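Local coordinates for DUF1460 domain-containing protein (PDB 2IM9) that is of unknown function but belongs to an N-acetylmuramoyl-L-alanine amidase-like family of the papain-like peptidase clan, so it may cleave cell-wall peptidoglycan, at residues A[36-41]-A[103-108]; A[86-91]-A[116-121]; A[156-161]-A[220-225]. All coordinates share one frame; numbering follows the deposited sequence. Where two conformers were deposited one is given.

Contacts 1 and 2 belong to one helical region, with centres about 10 Å apart, whereas the centre of contact 3 is about 33 Å from that of contact 1 and about 32 Å from that of contact 2; contacts 2 and 3 lie on opposite sides of the chain's centre. Helices 95-107 and 111-122, which follow one another in the chain, join the first two: Ser-104 OG of contact 1 lies 3.2 Å from Leu-118 CA of contact 2. Contact 3 closes further along the chain, at the antiparallel sheet, and its nearest atoms stay about 16 Å from contact 1 and about 18 Å from contact 2. No active-site residues have been assigned, so the contacts are placed by the fold alone.

Contact 1. Residues A[36-41]-A[103-108]; sequences SSIRKL and LSLALA
Leu-105 of helix 95-107 reaches helix 27-45 with one methyl, CD2, which meets both Ile-38 and Leu-41. The closer partner is the branch methyl of Ile-38: CG2 lies 3.7 Å from Leu-105 CD2. Ile-38 CG1 stands a little further back, 4.1 Å from the same Leu-105 CD2, so the leucine methyl sits against the fork of the isoleucine. In Ile-38, CG1 is anti to the carbonyl carbon (chi1 -67°), which leaves CG2 anti to the backbone N and turned to the leucine. Leu-41, one helical turn on, has CG anti to the backbone N (chi1 177°), where Leu-105 has CG anti to the carbonyl carbon (chi1 -72°), and offers its CD2 at 4.2 Å from Leu-105 CD2. In both pairs the side chains cross at a slant.

This is helix-to-helix packing by apolar side chains alone, with no hydrogen bond between the two segments. It lays the N-terminal helix 27-45 against helix 95-107 in the helical part of the chain, where helix 95-107 belongs to the amidase-like family region; the closest CA atoms, Ile-38 CA and Leu-105 CA, are 8.3 Å apart. Ile-38 and Leu-105 are buried, and neighbouring helices extend the apolar layer: Phe-114 of helix 111-122 touches Ile-38, while Ile-60 of helix 53-63 touches Leu-105. Polar links supplement the packing nearby. The hydroxyl of Tyr-42, the residue after Leu-41, hydrogen-bonds to Leu-105 O, and Arg-39, on another face of the N-terminal helix, forms a salt bridge with Glu-112.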
loop_
_atom_site.group_PDB
_atom_site.type_symbol
_atom_site.label_atom_id
_atom_site.label_comp_id
_atom_site.label_asym_id
_atom_site.label_seq_id
_atom_site.Cartn_x
_atom_site.Cartn_y
_atom_site.Cartn_z
ATOM N N SER A 36 10.723 18.835 8.283
ATOM C CA SER A 36 12.153 19.076 8.421
ATOM C C SER A 36 12.965 17.955 7.757
ATOM O O SER A 36 13.858 18.237 6.963
ATOM C CB SER A 36 12.522 19.286 9.905
ATOM O OG SER A 36 13.898 19.578 10.042
ATOM N N SER A 37 12.612 16.695 8.033
ATOM C CA SER A 37 13.325 15.533 7.480
ATOM C C SER A 37 13.217 15.409 5.961
ATOM O O SER A 37 14.200 15.085 5.279
ATOM C CB SER A 37 12.819 14.243 8.129
ATOM O OG SER A 37 13.138 14.231 9.505
ATOM N N ILE A 38 12.024 15.664 5.438
ATOM C CA ILE A 38 11.763 15.584 3.998
ATOM C C ILE A 38 12.459 16.716 3.233
ATOM O O ILE A 38 13.058 16.475 2.177
ATOM C CB ILE A 38 10.250 15.525 3.722
ATOM C CG1 ILE A 38 9.712 14.184 4.265
ATOM C CG2 ILE A 38 9.970 15.645 2.227
ATOM C CD1 ILE A 38 8.170 14.105 4.399
ATOM N N ARG A 39 12.388 17.941 3.768
ATOM C CA ARG A 39 13.121 19.059 3.181
ATOM C C ARG A 39 14.587 18.679 3.020
ATOM O O ARG A 39 15.163 18.885 1.948
ATOM C CB ARG A 39 12.985 20.324 4.044
ATOM C CG ARG A 39 13.741 21.527 3.520
ATOM C CD ARG A 39 13.013 22.104 2.324
ATOM N NE ARG A 39 11.881 22.944 2.728
ATOM C CZ ARG A 39 10.853 23.234 1.935
ATOM N NH1 ARG A 39 9.888 24.028 2.372
ATOM N NH2 ARG A 39 10.794 22.738 0.701
ATOM N N LYS A 40 15.181 18.128 4.087
ATOM C CA LYS A 40 16.590 17.714 4.067
ATOM C C LYS A 40 16.852 16.585 3.097
ATOM O O LYS A 40 17.873 16.597 2.399
ATOM C CB LYS A 40 17.092 17.315 5.464
ATOM C CG LYS A 40 17.224 18.485 6.428
ATOM C CD LYS A 40 17.628 18.021 7.823
ATOM C CE LYS A 40 17.474 19.153 8.848
ATOM N NZ LYS A 40 18.273 18.905 10.086
ATOM N N LEU A 41 15.943 15.610 3.048
ATOM C CA LEU A 41 16.089 14.503 2.112
ATOM C C LEU A 41 16.267 15.025 0.694
ATOM O O LEU A 41 17.194 14.614 -0.008
ATOM C CB LEU A 41 14.899 13.534 2.178
ATOM C CG LEU A 41 14.938 12.382 1.164
ATOM C CD1 LEU A 41 16.155 11.459 1.372
ATOM C CD2 LEU A 41 13.653 11.596 1.269
ATOM N N LEU A 103 6.621 6.021 -2.568
ATOM C CA LEU A 103 6.245 6.374 -3.937
ATOM C C LEU A 103 6.109 7.878 -4.123
ATOM O O LEU A 103 6.631 8.431 -5.093
ATOM C CB LEU A 103 4.947 5.676 -4.356
ATOM C CG LEU A 103 5.073 4.173 -4.597
ATOM C CD1 LEU A 103 3.688 3.598 -4.931
ATOM C CD2 LEU A 103 6.108 3.862 -5.686
ATOM N N SER A 104 5.426 8.538 -3.190
ATOM C CA SER A 104 5.211 9.981 -3.294
ATOM C C SER A 104 6.517 10.765 -3.168
ATOM O O SER A 104 6.690 11.759 -3.871
ATOM C CB SER A 104 4.166 10.457 -2.282
ATOM O OG SER A 104 2.940 9.761 -2.477
ATOM N N LEU A 105 7.434 10.330 -2.303
ATOM C CA LEU A 105 8.772 10.956 -2.233
ATOM C C LEU A 105 9.530 10.738 -3.549
ATOM O O LEU A 105 10.172 11.655 -4.063
ATOM C CB LEU A 105 9.606 10.405 -1.062
ATOM C CG LEU A 105 9.165 10.857 0.341
ATOM C CD1 LEU A 105 9.706 9.928 1.418
ATOM C CD2 LEU A 105 9.607 12.312 0.590
ATOM N N ALA A 106 9.439 9.528 -4.094
ATOM C CA ALA A 106 10.190 9.205 -5.309
ATOM C C ALA A 106 9.685 9.987 -6.507
ATOM O O ALA A 106 10.461 10.326 -7.399
ATOM C CB ALA A 106 10.148 7.694 -5.596
ATOM N N LEU A 107 8.385 10.265 -6.530
ATOM C CA LEU A 107 7.763 10.966 -7.638
ATOM C C LEU A 107 7.976 12.472 -7.624
ATOM O O LEU A 107 7.803 13.114 -8.661
ATOM C CB LEU A 107 6.264 10.698 -7.635
ATOM C CG LEU A 107 5.819 9.307 -8.065
ATOM C CD1 LEU A 107 4.327 9.241 -7.822
ATOM C CD2 LEU A 107 6.154 9.068 -9.532
ATOM N N ALA A 108 8.362 13.009 -6.470
ATOM C CA ALA A 108 8.439 14.453 -6.247
ATOM C C ALA A 108 9.875 14.913 -6.123
ATOM O O ALA A 108 10.770 14.086 -6.005
ATOM C CB ALA A 108 7.663 14.809 -4.981
#

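Contact 2. Residues A[86-91]-A[116-121]; sequences PRYRVD and ECLKHT
Leu-118 fits its CD2 methyl against the backbone and CB of the Arg-87/Tyr-88 step, in a loop-on-helix contact of the amidase-like domain: segment 86-91 belongs to the long connection between helices 53-63 and 95-107, and here it lies over helix 111-122. CD2 does all the touching from the helix side. It stands 3.6 Å from Tyr-88 CB and 3.4 Å from Arg-87 O, the latter an approach of a methyl to a carbonyl oxygen and no hydrogen bond. Leu-118 holds CG anti to its backbone N (chi1 -175°), a form that carries the branched end out toward the loop.

Tyr-88 places CG between its backbone N and carbonyl carbon (chi1 49°). CB makes the closest contact, and the methyl lies oblique to the ring, slightly further off. The phenol end is held elsewhere, its OH hydrogen-bonded to Asn-35 of helix 27-45 and to Gln-115, the residue just before the helical segment, so Tyr-88 links the loop to two helices at once. Arg-87 contributes chiefly its carbonyl, while its guanidinium turns to a salt bridge with Glu-31.

Cys-117, next to Leu-118, ties the helix to Cys-327 by a disulfide; within the helix its carbonyl accepts from Thr-121 OG1. Along the loop, Arg-89 grips Asp-91 with two nitrogens in a side-on salt bridge: Arg-89 NE meets OD1 of Asp-91 at 2.7 Å in a nearly straight bond (174°), and NH2 meets OD2 at 3.0 Å.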
loop_
_atom_site.group_PDB
_atom_site.type_symbol
_atom_site.label_atom_id
_atom_site.label_comp_id
_atom_site.label_asym_id
_atom_site.label_seq_id
_atom_site.Cartn_x
_atom_site.Cartn_y
_atom_site.Cartn_z
ATOM N N PRO A 86 -1.702 11.927 11.689
ATOM C CA PRO A 86 -1.012 12.841 10.776
ATOM C C PRO A 86 -1.220 12.456 9.312
ATOM O O PRO A 86 -1.457 11.287 8.990
ATOM C CB PRO A 86 0.471 12.686 11.130
ATOM C CG PRO A 86 0.572 11.527 12.056
ATOM C CD PRO A 86 -0.782 11.168 12.563
ATOM N N ARG A 87 -1.098 13.445 8.432
ATOM C CA ARG A 87 -1.211 13.217 6.995
ATOM C C ARG A 87 -0.001 12.510 6.389
ATOM O O ARG A 87 -0.109 11.831 5.349
ATOM C CB ARG A 87 -1.435 14.565 6.310
ATOM C CG ARG A 87 -2.848 15.044 6.597
ATOM C CD ARG A 87 -3.017 16.506 6.263
ATOM N NE ARG A 87 -2.290 17.339 7.211
ATOM C CZ ARG A 87 -2.292 18.659 7.170
ATOM N NH1 ARG A 87 -2.988 19.267 6.206
ATOM N NH2 ARG A 87 -1.613 19.344 8.089
ATOM N N TYR A 88 1.151 12.695 7.031
ATOM C CA TYR A 88 2.402 12.003 6.684
ATOM C C TYR A 88 3.338 12.072 7.898
ATOM O O TYR A 88 3.167 12.918 8.789
ATOM C CB TYR A 88 3.087 12.634 5.463
ATOM C CG TYR A 88 3.209 14.140 5.584
ATOM C CD1 TYR A 88 4.339 14.725 6.172
ATOM C CD2 TYR A 88 2.182 14.973 5.122
ATOM C CE1 TYR A 88 4.452 16.117 6.305
ATOM C CE2 TYR A 88 2.272 16.355 5.237
ATOM C CZ TYR A 88 3.408 16.924 5.833
ATOM O OH TYR A 88 3.491 18.292 5.947
ATOM N N ARG A 89 4.292 11.154 7.949
ATOM C CA ARG A 89 5.221 11.085 9.076
ATOM C C ARG A 89 6.450 10.288 8.698
ATOM O O ARG A 89 6.434 9.531 7.716
ATOM C CB ARG A 89 4.532 10.447 10.292
ATOM C CG ARG A 89 4.161 8.983 10.094
ATOM C CD ARG A 89 3.104 8.536 11.078
ATOM N NE ARG A 89 3.554 8.660 12.483
ATOM C CZ ARG A 89 2.785 8.415 13.549
ATOM N NH1 ARG A 89 1.518 8.051 13.404
ATOM N NH2 ARG A 89 3.285 8.561 14.787
ATOM N N VAL A 90 7.517 10.438 9.482
ATOM C CA VAL A 90 8.749 9.675 9.210
ATOM C C VAL A 90 9.168 8.799 10.382
ATOM O O VAL A 90 10.242 8.188 10.340
ATOM C CB VAL A 90 9.916 10.606 8.831
ATOM C CG1 VAL A 90 9.632 11.284 7.478
ATOM C CG2 VAL A 90 10.158 11.650 9.936
ATOM N N ASP A 91 8.342 8.749 11.418
ATOM C CA ASP A 91 8.670 8.043 12.666
ATOM C C ASP A 91 8.013 6.655 12.767
ATOM O O ASP A 91 8.248 5.919 13.722
ATOM C CB ASP A 91 8.260 8.891 13.878
ATOM C CG ASP A 91 6.755 9.057 13.986
ATOM O OD1 ASP A 91 6.111 9.255 12.937
ATOM O OD2 ASP A 91 6.205 8.975 15.103
ATOM N N GLU A 116 1.683 17.153 -2.387
ATOM C CA GLU A 116 0.677 17.084 -3.434
ATOM C C GLU A 116 0.559 15.655 -3.983
ATOM O O GLU A 116 -0.542 15.131 -4.171
ATOM C CB GLU A 116 1.059 18.046 -4.554
ATOM C CG GLU A 116 -0.058 18.284 -5.541
ATOM N N CYS A 117 1.705 15.030 -4.230
ATOM C CA CYS A 117 1.749 13.664 -4.743
ATOM C C CYS A 117 1.107 12.697 -3.749
ATOM O O CYS A 117 0.362 11.786 -4.133
ATOM C CB CYS A 117 3.193 13.232 -5.014
ATOM S SG CYS A 117 3.993 13.978 -6.468
ATOM N N LEU A 118 1.417 12.889 -2.475
ATOM C CA LEU A 118 0.869 12.003 -1.447
ATOM C C LEU A 118 -0.641 12.162 -1.361
ATOM O O LEU A 118 -1.368 11.168 -1.307
ATOM C CB LEU A 118 1.513 12.262 -0.079
ATOM C CG LEU A 118 1.051 11.261 0.996
ATOM C CD1 LEU A 118 1.483 9.818 0.663
ATOM C CD2 LEU A 118 1.578 11.676 2.371
ATOM N N LYS A 119 -1.107 13.404 -1.381
ATOM C CA LYS A 119 -2.558 13.657 -1.343
ATOM C C LYS A 119 -3.248 12.927 -2.507
ATOM O O LYS A 119 -4.258 12.248 -2.308
ATOM C CB LYS A 119 -2.870 15.161 -1.346
ATOM C CG LYS A 119 -4.338 15.477 -1.075
ATOM C CD LYS A 119 -4.581 16.996 -0.919
ATOM C CE LYS A 119 -4.334 17.764 -2.197
ATOM N NZ LYS A 119 -4.394 19.250 -1.934
ATOM N N HIS A 120 -2.682 13.026 -3.713
ATOM C CA HIS A 120 -3.294 12.382 -4.870
ATOM C C HIS A 120 -3.115 10.871 -4.951
ATOM O O HIS A 120 -3.804 10.229 -5.721
ATOM C CB HIS A 120 -2.842 13.055 -6.173
ATOM C CG HIS A 120 -3.552 14.338 -6.436
ATOM N ND1 HIS A 120 -3.135 15.539 -5.906
ATOM C CD2 HIS A 120 -4.680 14.601 -7.134
ATOM C CE1 HIS A 120 -3.965 16.496 -6.290
ATOM N NE2 HIS A 120 -4.907 15.952 -7.040
ATOM N N THR A 121 -2.205 10.305 -4.163
ATOM C CA THR A 121 -2.007 8.859 -4.139
ATOM C C THR A 121 -2.894 8.219 -3.058
ATOM O O THR A 121 -3.398 7.100 -3.250
ATOM C CB THR A 121 -0.507 8.493 -3.893
ATOM O OG1 THR A 121 0.310 9.124 -4.891
ATOM C CG2 THR A 121 -0.290 7.000 -4.010
#

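Contact 3. Residues A[156-161]-A[220-225]; sequences FSIRNE and PYIPFT
Two separate apolar pairs, Phe-156 with Pro-220 and Ile-158 with Ile-222, make this contact, and no hydrogen bond crosses between the segments. In the first, an aromatic ring meets a proline: Phe-156 CE1 lies 3.7 Å from Pro-220 CB, and CD1 of the same ring 3.8 Å from that CB. The proline carbon comes in obliquely, and the side chains run at about a right angle. Tyr-169 meets the Phe-156 ring too, the planes turned by about 45°.

The second pair is aliphatic and buried. Ile-222 ends in CD1, which touches Ile-158 at CB, CG2 and CD1, all at 3.7 Å, so one methyl settles along the flank of the other isoleucine. With CG1 anti to the carbonyl carbon (chi1 -59°) and the chain extended beyond it (chi2 170°), Ile-222 reaches far enough to do this. Both isoleucines also touch Ile-314.

Polar bonds tie each segment to its surroundings: Arg-159 O accepts from Gln-240 NE2, and Pro-220 O from Asn-313 ND2. Pro-220 and Ile-222 of strand 214-223 point toward segment 156-161, while Tyr-221 between them points away, the two-sided pattern of a β-strand in an antiparallel sheet covered by a connecting loop.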
loop_
_atom_site.group_PDB
_atom_site.type_symbol
_atom_site.label_atom_id
_atom_site.label_comp_id
_atom_site.label_asym_id
_atom_site.label_seq_id
_atom_site.Cartn_x
_atom_site.Cartn_y
_atom_site.Cartn_z
ATOM N N PHE A 156 0.650 -10.425 -15.461
ATOM C CA PHE A 156 0.541 -11.385 -16.576
ATOM C C PHE A 156 1.787 -11.447 -17.468
ATOM O O PHE A 156 1.972 -12.434 -18.188
ATOM C CB PHE A 156 -0.692 -11.112 -17.445
ATOM C CG PHE A 156 -1.926 -11.831 -16.980
ATOM C CD1 PHE A 156 -2.806 -11.227 -16.089
ATOM C CD2 PHE A 156 -2.215 -13.119 -17.452
ATOM C CE1 PHE A 156 -3.957 -11.903 -15.661
ATOM C CE2 PHE A 156 -3.364 -13.804 -17.030
ATOM C CZ PHE A 156 -4.235 -13.195 -16.139
ATOM N N SER A 157 2.608 -10.398 -17.451
ATOM C CA SER A 157 3.817 -10.357 -18.277
ATOM C C SER A 157 4.944 -11.233 -17.719
ATOM O O SER A 157 6.000 -11.385 -18.351
ATOM C CB SER A 157 4.320 -8.923 -18.427
ATOM O OG SER A 157 5.035 -8.537 -17.264
ATOM N N ILE A 158 4.735 -11.793 -16.537
ATOM C CA ILE A 158 5.722 -12.679 -15.944
ATOM C C ILE A 158 5.354 -14.079 -16.409
ATOM O O ILE A 158 4.429 -14.693 -15.889
ATOM C CB ILE A 158 5.779 -12.525 -14.418
ATOM C CG1 ILE A 158 6.291 -11.113 -14.088
ATOM C CG2 ILE A 158 6.702 -13.594 -13.794
ATOM C CD1 ILE A 158 5.945 -10.648 -12.750
ATOM N N ARG A 159 6.086 -14.568 -17.403
ATOM C CA ARG A 159 5.670 -15.753 -18.150
ATOM C C ARG A 159 6.627 -16.935 -17.943
ATOM O O ARG A 159 7.782 -16.740 -17.569
ATOM C CB ARG A 159 5.554 -15.385 -19.634
ATOM C CG ARG A 159 4.695 -14.140 -19.857
ATOM C CD ARG A 159 4.322 -13.930 -21.331
ATOM N NE ARG A 159 5.489 -13.599 -22.150
ATOM C CZ ARG A 159 5.438 -13.325 -23.451
ATOM N NH1 ARG A 159 4.272 -13.337 -24.099
ATOM N NH2 ARG A 159 6.557 -13.035 -24.105
ATOM N N ASN A 160 6.143 -18.155 -18.177
ATOM C CA ASN A 160 7.007 -19.325 -18.062
ATOM C C ASN A 160 7.976 -19.420 -19.252
ATOM O O ASN A 160 8.000 -18.562 -20.124
ATOM C CB ASN A 160 6.191 -20.624 -17.944
ATOM C CG ASN A 160 5.309 -20.898 -19.172
ATOM O OD1 ASN A 160 5.511 -20.348 -20.275
ATOM N ND2 ASN A 160 4.304 -21.742 -18.975
ATOM N N GLU A 161 8.732 -20.506 -19.308
ATOM C CA GLU A 161 9.724 -20.690 -20.377
ATOM C C GLU A 161 9.137 -20.917 -21.765
ATOM O O GLU A 161 9.860 -20.833 -22.757
ATOM C CB GLU A 161 10.700 -21.795 -20.001
ATOM C CG GLU A 161 11.623 -21.396 -18.857
ATOM C CD GLU A 161 12.172 -22.597 -18.117
ATOM O OE1 GLU A 161 11.365 -23.489 -17.788
ATOM O OE2 GLU A 161 13.399 -22.664 -17.858
ATOM N N PRO A 220 -5.072 -9.743 -10.848
ATOM C CA PRO A 220 -4.197 -10.813 -11.330
ATOM C C PRO A 220 -3.217 -11.251 -10.251
ATOM O O PRO A 220 -2.772 -10.420 -9.434
ATOM C CB PRO A 220 -3.448 -10.155 -12.497
ATOM C CG PRO A 220 -4.361 -9.035 -12.937
ATOM C CD PRO A 220 -4.893 -8.503 -11.633
ATOM N N TYR A 221 -2.880 -12.535 -10.227
ATOM C CA TYR A 221 -1.815 -12.986 -9.317
ATOM C C TYR A 221 -1.080 -14.174 -9.896
ATOM O O TYR A 221 -1.669 -15.004 -10.617
ATOM C CB TYR A 221 -2.332 -13.287 -7.890
ATOM C CG TYR A 221 -3.184 -14.538 -7.761
ATOM C CD1 TYR A 221 -2.632 -15.737 -7.285
ATOM C CD2 TYR A 221 -4.543 -14.527 -8.098
ATOM C CE1 TYR A 221 -3.415 -16.897 -7.144
ATOM C CE2 TYR A 221 -5.326 -15.712 -7.990
ATOM C CZ TYR A 221 -4.754 -16.869 -7.506
ATOM O OH TYR A 221 -5.527 -18.017 -7.377
ATOM N N ILE A 222 0.219 -14.222 -9.598
ATOM C CA ILE A 222 1.025 -15.387 -9.940
ATOM C C ILE A 222 0.880 -16.334 -8.766
ATOM O O ILE A 222 1.226 -15.985 -7.633
ATOM C CB ILE A 222 2.498 -15.027 -10.095
ATOM C CG1 ILE A 222 2.689 -13.972 -11.191
ATOM C CG2 ILE A 222 3.325 -16.265 -10.491
ATOM C CD1 ILE A 222 4.092 -13.424 -11.202
ATOM N N PRO A 223 0.357 -17.540 -9.023
ATOM C CA PRO A 223 0.083 -18.505 -7.963
ATOM C C PRO A 223 1.336 -19.203 -7.430
ATOM O O PRO A 223 2.311 -19.385 -8.175
ATOM C CB PRO A 223 -0.792 -19.537 -8.677
ATOM C CG PRO A 223 -0.345 -19.502 -10.049
ATOM C CD PRO A 223 -0.039 -18.064 -10.344
ATOM N N PHE A 224 1.285 -19.626 -6.167
ATOM C CA PHE A 224 2.390 -20.369 -5.561
ATOM C C PHE A 224 2.605 -21.708 -6.257
ATOM O O PHE A 224 3.724 -22.232 -6.260
ATOM C CB PHE A 224 2.184 -20.588 -4.059
ATOM C CG PHE A 224 2.243 -19.330 -3.234
ATOM C CD1 PHE A 224 3.044 -18.257 -3.610
ATOM C CD2 PHE A 224 1.496 -19.231 -2.055
ATOM C CE1 PHE A 224 3.098 -17.101 -2.839
ATOM C CE2 PHE A 224 1.555 -18.100 -1.269
ATOM C CZ PHE A 224 2.350 -17.012 -1.667
ATOM N N THR A 225 1.547 -22.251 -6.849
ATOM C CA THR A 225 1.672 -23.499 -7.611
ATOM C C THR A 225 2.638 -23.332 -8.795
ATOM O O THR A 225 3.223 -24.320 -9.275
ATOM C CB THR A 225 0.311 -23.996 -8.122
ATOM O OG1 THR A 225 -0.305 -22.967 -8.915
ATOM C CG2 THR A 225 -0.583 -24.363 -6.947
#